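Local coordinates for protein Ika8 (Synthetic construct, PDB 6G6O) that is a computationally designed, symmetrical eight-bladed beta-propeller built from WD40-type repeats, at residues A180-F183 / V188-G191; T236-Y241 / G245-S250; I277-I282 / Q286-H291. All coordinates share one frame; numbering follows the deposited sequence.

Interaction 1. Residues A180-F183 / V188-G191; sequences ALAF and VVSG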
loop_
_atom_site.group_PDB
_atom_site.type_symbol
_atom_site.label_atom_id
_atom_site.label_comp_id
_atom_site.label_asym_id
_atom_site.label_seq_id
_atom_site.Cartn_x
_atom_site.Cartn_y
_atom_site.Cartn_z
ATOM N N ALA A 180 -2.107 -3.254 -7.896
ATOM C CA ALA A 180 -1.311 -3.973 -6.909
ATOM C C ALA A 180 -0.679 -5.189 -7.571
ATOM O O ALA A 180 -1.093 -5.617 -8.652
ATOM C CB ALA A 180 -2.150 -4.397 -5.700
ATOM N N LEU A 181 0.331 -5.742 -6.900
ATOM C CA LEU A 181 1.028 -6.928 -7.385
ATOM C C LEU A 181 1.766 -7.583 -6.221
ATOM O O LEU A 181 1.877 -7.014 -5.134
ATOM C CB LEU A 181 1.990 -6.580 -8.529
ATOM C CG LEU A 181 2.956 -5.412 -8.318
ATOM C CD1 LEU A 181 4.305 -5.906 -7.826
ATOM C CD2 LEU A 181 3.117 -4.616 -9.600
ATOM N N ALA A 182 2.268 -8.794 -6.467
ATOM C CA ALA A 182 3.038 -9.544 -5.481
ATOM C C ALA A 182 3.837 -10.617 -6.207
ATOM O O ALA A 182 3.555 -10.948 -7.362
ATOM C CB ALA A 182 2.131 -10.165 -4.416
ATOM N N PHE A 183 4.829 -11.176 -5.513
ATOM C CA PHE A 183 5.731 -12.126 -6.150
ATOM C C PHE A 183 6.436 -12.987 -5.109
ATOM O O PHE A 183 6.735 -12.527 -3.999
ATOM C CB PHE A 183 6.779 -11.407 -7.008
ATOM C CG PHE A 183 7.843 -10.705 -6.205
ATOM C CD1 PHE A 183 7.587 -9.483 -5.602
ATOM C CD2 PHE A 183 9.101 -11.267 -6.055
ATOM C CE1 PHE A 183 8.564 -8.839 -4.875
ATOM C CE2 PHE A 183 10.078 -10.627 -5.323
ATOM C CZ PHE A 183 9.808 -9.413 -4.732
ATOM N N VAL A 188 4.843 -14.309 -10.382
ATOM C CA VAL A 188 4.551 -12.898 -10.203
ATOM C C VAL A 188 3.083 -12.722 -10.534
ATOM O O VAL A 188 2.637 -13.143 -11.606
ATOM C CB VAL A 188 5.426 -12.013 -11.106
ATOM C CG1 VAL A 188 4.807 -10.637 -11.256
ATOM C CG2 VAL A 188 6.827 -11.917 -10.545
ATOM N N VAL A 189 2.324 -12.152 -9.604
ATOM C CA VAL A 189 0.907 -11.885 -9.811
ATOM C C VAL A 189 0.712 -10.377 -9.802
ATOM O O VAL A 189 1.243 -9.683 -8.928
ATOM C CB VAL A 189 0.031 -12.573 -8.744
ATOM C CG1 VAL A 189 0.522 -12.237 -7.340
ATOM C CG2 VAL A 189 -1.431 -12.191 -8.920
ATOM N N SER A 190 -0.021 -9.872 -10.788
ATOM C CA SER A 190 -0.318 -8.452 -10.886
ATOM C C SER A 190 -1.806 -8.270 -11.136
ATOM O O SER A 190 -2.471 -9.150 -11.689
ATOM C CB SER A 190 0.490 -7.774 -12.004
ATOM O OG SER A 190 0.134 -8.288 -13.277
ATOM N N GLY A 191 -2.319 -7.130 -10.716
ATOM C CA GLY A 191 -3.715 -6.792 -10.946
ATOM C C GLY A 191 -3.841 -5.383 -11.468
ATOM O O GLY A 191 -3.178 -4.465 -10.985
#
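CG2 of Val188, set beside the backbone N with CG1 anti to that N (chi1 161°), reaches across to CB of Phe183 at 3.6 Å. The Phe183 ring itself takes no part: its CG sits between the backbone N and the carbonyl carbon (chi1 73°), and the ring swings off this strand pair to Gln142, Ile147 and Val149 of the preceding blade. On the same face Leu181 likewise meets its partner with CB alone, 4.0 Å from CB of Ser190, while its branch turns toward Ala140 and Val149. These are the first two strands of a WD40 blade, the inner hairpin of that blade, nearest the propeller axis, running antiparallel at 174°. Ala182 and Val189 form the central hydrogen-bonded pair: Ala182 N gives to Val189 O and Val189 N to Ala182 O, each at 2.8 Å. Toward Gly191, the bond from its N to Ala180 O is equally short, but the return bond from Ala180 N to Gly191 O is weak at 3.5 Å, and Gly191 O is also held by Thr179 OG1. On the other face CG1 of Val189 lies 3.9 Å from CB of Ala182, and both side chains rest on Phe223 of the next blade. Ser190 OG, buried, is hydrogen-bonded to His174 NE2 and Trp200 NE1, the polar network familiar from WD40 blades.

Interaction 2. Residues T236-Y241 / G245-S250; sequences TVKVWY and GQELVS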
loop_
_atom_site.group_PDB
_atom_site.type_symbol
_atom_site.label_atom_id
_atom_site.label_comp_id
_atom_site.label_asym_id
_atom_site.label_seq_id
_atom_site.Cartn_x
_atom_site.Cartn_y
_atom_site.Cartn_z
ATOM N N THR A 236 -18.599 -3.418 -4.450
ATOM C CA THR A 236 -18.486 -4.859 -4.289
ATOM C C THR A 236 -17.090 -5.236 -3.812
ATOM O O THR A 236 -16.087 -4.820 -4.400
ATOM C CB THR A 236 -18.802 -5.564 -5.609
ATOM O OG1 THR A 236 -17.953 -5.049 -6.641
ATOM C CG2 THR A 236 -20.253 -5.332 -5.997
ATOM N N VAL A 237 -17.030 -6.019 -2.737
ATOM C CA VAL A 237 -15.788 -6.578 -2.217
ATOM C C VAL A 237 -15.832 -8.079 -2.458
ATOM O O VAL A 237 -16.714 -8.771 -1.936
ATOM C CB VAL A 237 -15.601 -6.266 -0.726
ATOM C CG1 VAL A 237 -14.270 -6.812 -0.231
ATOM C CG2 VAL A 237 -15.691 -4.772 -0.481
ATOM N N LYS A 238 -14.886 -8.583 -3.244
ATOM C CA LYS A 238 -14.903 -9.975 -3.663
ATOM C C LYS A 238 -13.616 -10.678 -3.254
ATOM O O LYS A 238 -12.553 -10.059 -3.148
ATOM C CB LYS A 238 -15.117 -10.090 -5.176
ATOM C CG LYS A 238 -16.548 -9.788 -5.586
ATOM C CD LYS A 238 -16.697 -9.588 -7.080
ATOM C CE LYS A 238 -18.149 -9.308 -7.434
ATOM N NZ LYS A 238 -18.332 -8.965 -8.869
ATOM N N VAL A 239 -13.734 -11.980 -3.015
ATOM C CA VAL A 239 -12.619 -12.831 -2.616
ATOM C C VAL A 239 -12.598 -14.030 -3.551
ATOM O O VAL A 239 -13.579 -14.779 -3.627
ATOM C CB VAL A 239 -12.739 -13.289 -1.154
ATOM C CG1 VAL A 239 -11.861 -14.502 -0.909
ATOM C CG2 VAL A 239 -12.372 -12.156 -0.209
ATOM N N TRP A 240 -11.488 -14.213 -4.264
ATOM C CA TRP A 240 -11.410 -15.280 -5.250
ATOM C C TRP A 240 -9.986 -15.810 -5.322
ATOM O O TRP A 240 -9.037 -15.176 -4.854
ATOM C CB TRP A 240 -11.898 -14.814 -6.631
ATOM C CG TRP A 240 -11.319 -13.520 -7.127
ATOM C CD1 TRP A 240 -11.337 -12.308 -6.497
ATOM C CD2 TRP A 240 -10.666 -13.307 -8.383
ATOM N NE1 TRP A 240 -10.721 -11.361 -7.275
ATOM C CE2 TRP A 240 -10.301 -11.948 -8.439
ATOM C CE3 TRP A 240 -10.347 -14.135 -9.461
ATOM C CZ2 TRP A 240 -9.633 -11.401 -9.532
ATOM C CZ3 TRP A 240 -9.684 -13.591 -10.544
ATOM C CH2 TRP A 240 -9.336 -12.237 -10.572
ATOM N N TYR A 241 -9.857 -16.991 -5.919
ATOM C CA TYR A 241 -8.609 -17.739 -5.918
ATOM C C TYR A 241 -7.758 -17.376 -7.129
ATOM O O TYR A 241 -8.271 -17.216 -8.239
ATOM C CB TYR A 241 -8.897 -19.241 -5.906
ATOM C CG TYR A 241 -7.717 -20.097 -5.509
ATOM C CD1 TYR A 241 -7.099 -19.934 -4.277
ATOM C CD2 TYR A 241 -7.231 -21.080 -6.361
ATOM C CE1 TYR A 241 -6.024 -20.717 -3.908
ATOM C CE2 TYR A 241 -6.155 -21.870 -6.000
ATOM C CZ TYR A 241 -5.555 -21.684 -4.773
ATOM O OH TYR A 241 -4.485 -22.468 -4.408
ATOM N N GLY A 245 -9.491 -18.423 -10.508
ATOM C CA GLY A 245 -10.384 -17.300 -10.669
ATOM C C GLY A 245 -11.742 -17.474 -10.029
ATOM O O GLY A 245 -12.556 -16.544 -10.081
ATOM N N GLN A 246 -12.014 -18.628 -9.429
ATOM C CA GLN A 246 -13.303 -18.862 -8.795
ATOM C C GLN A 246 -13.411 -18.067 -7.501
ATOM O O GLN A 246 -12.442 -17.936 -6.750
ATOM C CB GLN A 246 -13.490 -20.352 -8.514
ATOM C CG GLN A 246 -12.460 -20.930 -7.554
ATOM C CD GLN A 246 -12.731 -22.377 -7.200
ATOM O OE1 GLN A 246 -13.194 -23.156 -8.032
ATOM N NE2 GLN A 246 -12.444 -22.744 -5.957
ATOM N N GLU A 247 -14.601 -17.532 -7.244
ATOM C CA GLU A 247 -14.834 -16.806 -6.004
ATOM C C GLU A 247 -14.816 -17.766 -4.822
ATOM O O GLU A 247 -15.277 -18.906 -4.918
ATOM C CB GLU A 247 -16.165 -16.059 -6.067
ATOM C CG GLU A 247 -16.144 -14.850 -6.989
ATOM C CD GLU A 247 -17.256 -13.866 -6.693
ATOM O OE1 GLU A 247 -18.230 -13.813 -7.474
ATOM O OE2 GLU A 247 -17.156 -13.145 -5.679
ATOM N N LEU A 248 -14.270 -17.300 -3.700
ATOM C CA LEU A 248 -14.101 -18.145 -2.526
ATOM C C LEU A 248 -15.116 -17.872 -1.425
ATOM O O LEU A 248 -15.317 -18.737 -0.566
ATOM C CB LEU A 248 -12.686 -17.984 -1.957
ATOM C CG LEU A 248 -11.562 -18.630 -2.768
ATOM C CD1 LEU A 248 -10.230 -18.460 -2.060
ATOM C CD2 LEU A 248 -11.855 -20.102 -3.016
ATOM N N VAL A 249 -15.752 -16.701 -1.423
ATOM C CA VAL A 249 -16.770 -16.378 -0.431
ATOM C C VAL A 249 -17.582 -15.207 -0.960
ATOM O O VAL A 249 -17.090 -14.401 -1.754
ATOM C CB VAL A 249 -16.138 -16.069 0.952
ATOM C CG1 VAL A 249 -15.442 -14.717 0.939
ATOM C CG2 VAL A 249 -17.190 -16.131 2.047
ATOM N N SER A 250 -18.835 -15.122 -0.522
ATOM C CA SER A 250 -19.753 -14.077 -0.956
ATOM C C SER A 250 -19.899 -13.042 0.153
ATOM O O SER A 250 -20.407 -13.354 1.235
ATOM C CB SER A 250 -21.114 -14.672 -1.321
ATOM O OG SER A 250 -22.052 -13.653 -1.622
#
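Val239 and Leu248 cross at about a right angle, CG1 of the valine 3.7 Å from CB of the leucine, in the outer hairpin of a WD40 blade, where the edge strand 247-249 is splayed at 121° to strand 237-241. The same valine meets Val249 obliquely: CB of Val239 lies 3.7 Å from CG1 of Val249, a branch placed between its own backbone N and carbonyl carbon (chi1 73°). Val239 thus has two side chains of the edge strand against it, and Ile227 and Val229 of the next strand inward touch it too. Beyond it, Leu248 sends CD1 obliquely to CD1 of Tyr241, a looser apolar contact near the surface. Trp240 projects from the other side of the strand. Its CB is close to Gln246 O, and Gly245 CA comes up in the plane of the indole, at the edge, 3.4 Å from CE3. The indole also meets the His214 ring edge-to-face. Glu247 lies across Lys238 on this side; OE2 touches the aliphatic CG of the lysine, while the opposite charges stay apart, NZ 5.0 Å from OE1. Two backbone bonds close the turn, Gly245 N to Tyr241 O and Tyr241 N to Gln246 O, and a third joins the strands beyond it, from Leu248 N to Val239 O, 2.6 Å and nearly linear at 176°.

Interaction 3. Residues I277-I282 / Q286-H291; sequences IKVWDI and QLLRDH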
loop_
_atom_site.group_PDB
_atom_site.type_symbol
_atom_site.label_atom_id
_atom_site.label_comp_id
_atom_site.label_asym_id
_atom_site.label_seq_id
_atom_site.Cartn_x
_atom_site.Cartn_y
_atom_site.Cartn_z
ATOM N N ILE A 277 -16.876 1.310 7.358
ATOM C CA ILE A 277 -15.823 0.314 7.495
ATOM C C ILE A 277 -16.469 -0.994 7.926
ATOM O O ILE A 277 -17.058 -1.072 9.011
ATOM C CB ILE A 277 -14.743 0.744 8.500
ATOM C CG1 ILE A 277 -13.905 1.882 7.918
ATOM C CG2 ILE A 277 -13.857 -0.435 8.867
ATOM C CD1 ILE A 277 -12.749 2.289 8.789
ATOM N N LYS A 278 -16.363 -2.014 7.080
ATOM C CA LYS A 278 -16.914 -3.329 7.357
ATOM C C LYS A 278 -15.789 -4.332 7.560
ATOM O O LYS A 278 -14.692 -4.182 7.014
ATOM C CB LYS A 278 -17.832 -3.792 6.223
ATOM C CG LYS A 278 -19.006 -2.867 5.965
ATOM C CD LYS A 278 -19.957 -3.451 4.935
ATOM C CE LYS A 278 -21.103 -2.497 4.644
ATOM N NZ LYS A 278 -22.099 -3.089 3.710
ATOM N N VAL A 279 -16.068 -5.358 8.362
ATOM C CA VAL A 279 -15.083 -6.370 8.725
ATOM C C VAL A 279 -15.741 -7.735 8.593
ATOM O O VAL A 279 -16.754 -8.002 9.246
ATOM C CB VAL A 279 -14.549 -6.172 10.155
ATOM C CG1 VAL A 279 -13.659 -7.332 10.554
ATOM C CG2 VAL A 279 -13.798 -4.853 10.268
ATOM N N TRP A 280 -15.174 -8.595 7.752
ATOM C CA TRP A 280 -15.670 -9.950 7.574
ATOM C C TRP A 280 -14.624 -10.957 8.026
ATOM O O TRP A 280 -13.443 -10.638 8.177
ATOM C CB TRP A 280 -16.024 -10.252 6.112
ATOM C CG TRP A 280 -17.048 -9.363 5.498
ATOM C CD1 TRP A 280 -18.392 -9.585 5.427
ATOM C CD2 TRP A 280 -16.810 -8.121 4.830
ATOM N NE1 TRP A 280 -19.007 -8.551 4.769
ATOM C CE2 TRP A 280 -18.058 -7.638 4.392
ATOM C CE3 TRP A 280 -15.664 -7.367 4.568
ATOM C CZ2 TRP A 280 -18.193 -6.435 3.706
ATOM C CZ3 TRP A 280 -15.799 -6.175 3.887
ATOM C CH2 TRP A 280 -17.053 -5.721 3.462
ATOM N N ASP A 281 -15.081 -12.186 8.232
ATOM C CA ASP A 281 -14.206 -13.344 8.341
ATOM C C ASP A 281 -14.268 -14.077 7.007
ATOM O O ASP A 281 -15.350 -14.488 6.572
ATOM C CB ASP A 281 -14.624 -14.250 9.501
ATOM C CG ASP A 281 -13.778 -15.512 9.600
ATOM O OD1 ASP A 281 -13.849 -16.358 8.689
ATOM O OD2 ASP A 281 -13.038 -15.657 10.595
ATOM N N ILE A 282 -13.111 -14.233 6.358
ATOM C CA ILE A 282 -13.073 -14.778 5.005
ATOM C C ILE A 282 -13.536 -16.228 4.954
ATOM O O ILE A 282 -13.888 -16.723 3.876
ATOM C CB ILE A 282 -11.656 -14.640 4.418
ATOM C CG1 ILE A 282 -11.713 -14.509 2.898
ATOM C CG2 ILE A 282 -10.791 -15.830 4.801
ATOM C CD1 ILE A 282 -10.352 -14.383 2.262
ATOM N N GLN A 286 -19.101 -14.198 7.423
ATOM C CA GLN A 286 -19.935 -13.421 8.326
ATOM C C GLN A 286 -19.328 -12.045 8.552
ATOM O O GLN A 286 -18.133 -11.920 8.842
ATOM C CB GLN A 286 -20.101 -14.144 9.661
ATOM C CG GLN A 286 -20.867 -13.342 10.702
ATOM C CD GLN A 286 -20.614 -13.826 12.115
ATOM O OE1 GLN A 286 -19.466 -13.973 12.537
ATOM N NE2 GLN A 286 -21.686 -14.075 12.857
ATOM N N LEU A 287 -20.156 -11.014 8.415
ATOM C CA LEU A 287 -19.757 -9.661 8.769
ATOM C C LEU A 287 -19.445 -9.590 10.258
ATOM O O LEU A 287 -20.361 -9.578 11.087
ATOM C CB LEU A 287 -20.862 -8.674 8.396
ATOM C CG LEU A 287 -20.584 -7.179 8.535
ATOM C CD1 LEU A 287 -19.590 -6.717 7.489
ATOM C CD2 LEU A 287 -21.888 -6.414 8.408
ATOM N N LEU A 288 -18.157 -9.571 10.608
ATOM C CA LEU A 288 -17.776 -9.440 12.010
ATOM C C LEU A 288 -18.284 -8.126 12.585
ATOM O O LEU A 288 -18.948 -8.103 13.628
ATOM C CB LEU A 288 -16.256 -9.536 12.159
ATOM C CG LEU A 288 -15.570 -10.856 11.804
ATOM C CD1 LEU A 288 -14.213 -10.939 12.483
ATOM C CD2 LEU A 288 -16.437 -12.045 12.186
ATOM N N ARG A 289 -17.989 -7.020 11.908
ATOM C CA ARG A 289 -18.420 -5.705 12.351
ATOM C C ARG A 289 -18.638 -4.818 11.136
ATOM O O ARG A 289 -17.933 -4.932 10.130
ATOM C CB ARG A 289 -17.395 -5.058 13.290
ATOM C CG ARG A 289 -17.436 -5.570 14.721
ATOM C CD ARG A 289 -18.774 -5.276 15.379
ATOM N NE ARG A 289 -19.246 -3.927 15.078
ATOM C CZ ARG A 289 -20.368 -3.657 14.418
ATOM N NH1 ARG A 289 -21.142 -4.646 13.988
ATOM N NH2 ARG A 289 -20.717 -2.399 14.189
ATOM N N ASP A 290 -19.632 -3.941 11.236
ATOM C CA ASP A 290 -19.821 -2.855 10.286
ATOM C C ASP A 290 -20.001 -1.572 11.077
ATOM O O ASP A 290 -20.742 -1.545 12.066
ATOM C CB ASP A 290 -21.019 -3.104 9.356
ATOM C CG ASP A 290 -22.351 -2.753 9.996
ATOM O OD1 ASP A 290 -22.753 -1.570 9.935
ATOM O OD2 ASP A 290 -22.998 -3.662 10.558
ATOM N N HIS A 291 -19.307 -0.519 10.661
ATOM C CA HIS A 291 -19.393 0.749 11.363
ATOM C C HIS A 291 -19.212 1.890 10.377
ATOM O O HIS A 291 -18.441 1.782 9.421
ATOM C CB HIS A 291 -18.343 0.855 12.475
ATOM C CG HIS A 291 -18.417 2.136 13.246
ATOM N ND1 HIS A 291 -17.328 2.961 13.427
ATOM C CD2 HIS A 291 -19.454 2.740 13.874
ATOM C CE1 HIS A 291 -17.690 4.016 14.136
ATOM N NE2 HIS A 291 -18.975 3.906 14.420
#
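A classic beta bulge interrupts the outer hairpin of this WD40 blade: Leu288 and Arg289 both face Val279, and the register slips by one residue before Trp280 pairs with Leu287. Val279 O is the acceptor shared by the two bulge residues, taking a good bond from Arg289 N (3.1 Å) and a weak, strongly bent one from Leu288 N. Val279 N returns the pairing to Arg289 O. Ile277 and His291 bond in both directions on one side of the bulge; on the other a single bond runs from Asp281 N to Gln286 O.

Leu287 carries the main side-chain contact. With CG anti to the backbone N (chi1 -173°), it brings CD1 over one face of the Trp280 indole, a CH-pi contact 3.6 Å from the centroid of the five-membered ring and 23° off its normal. CB of Lys278 shares that face, 3.4 Å above the plane toward the rim, and also touches the same Leu287 methyl at 3.6 Å; ring, lysine stem and leucine therefore form one compact apolar cluster. With an alanine in place of Trp280, the surface on which Leu287 CD1 and Lys278 CB rest is gone, which would probably leave a gap beneath the leucine and its branch free to turn. Away from the indole, CB of the bulged Leu288 sits 3.8 Å from CG1 of Val279, and its CD2 reaches CB of Asp281.

Polar ends find partners beyond the pair: Lys278 NZ bonds to Gly253 O, and Asp281 OD1 accepts from the N atoms of Leu283 and Thr284 in the turn. Strand 267-272 lies on the inner side of strand 276-281, its Val269 against Ile277 and Val279 and its Ser270 against Trp280, while 287-292 forms the outer edge of the blade.

How the interactions relate
The three contacts sample successive blades of the ring. Interaction 1 is an inner hairpin, its centre about 12 Å from the centre of the chain; interactions 2 and 3 are outer hairpins, each about 21 Å out. Interactions 1 and 2 do not touch: their centres are about 17 Å apart and their nearest atoms about 8 Å. Interaction 3 is farther from interaction 1, about 25 Å between centres. Interactions 2 and 3, about 15 Å apart by centres, meet directly where adjoining blades pack: Ile282 CD1 lies 3.5 Å from Val239 CG1, Ile282 O is 3.7 Å from Val249 CB, and Val237 CG2 approaches Trp280 CH2 at 4.3 Å.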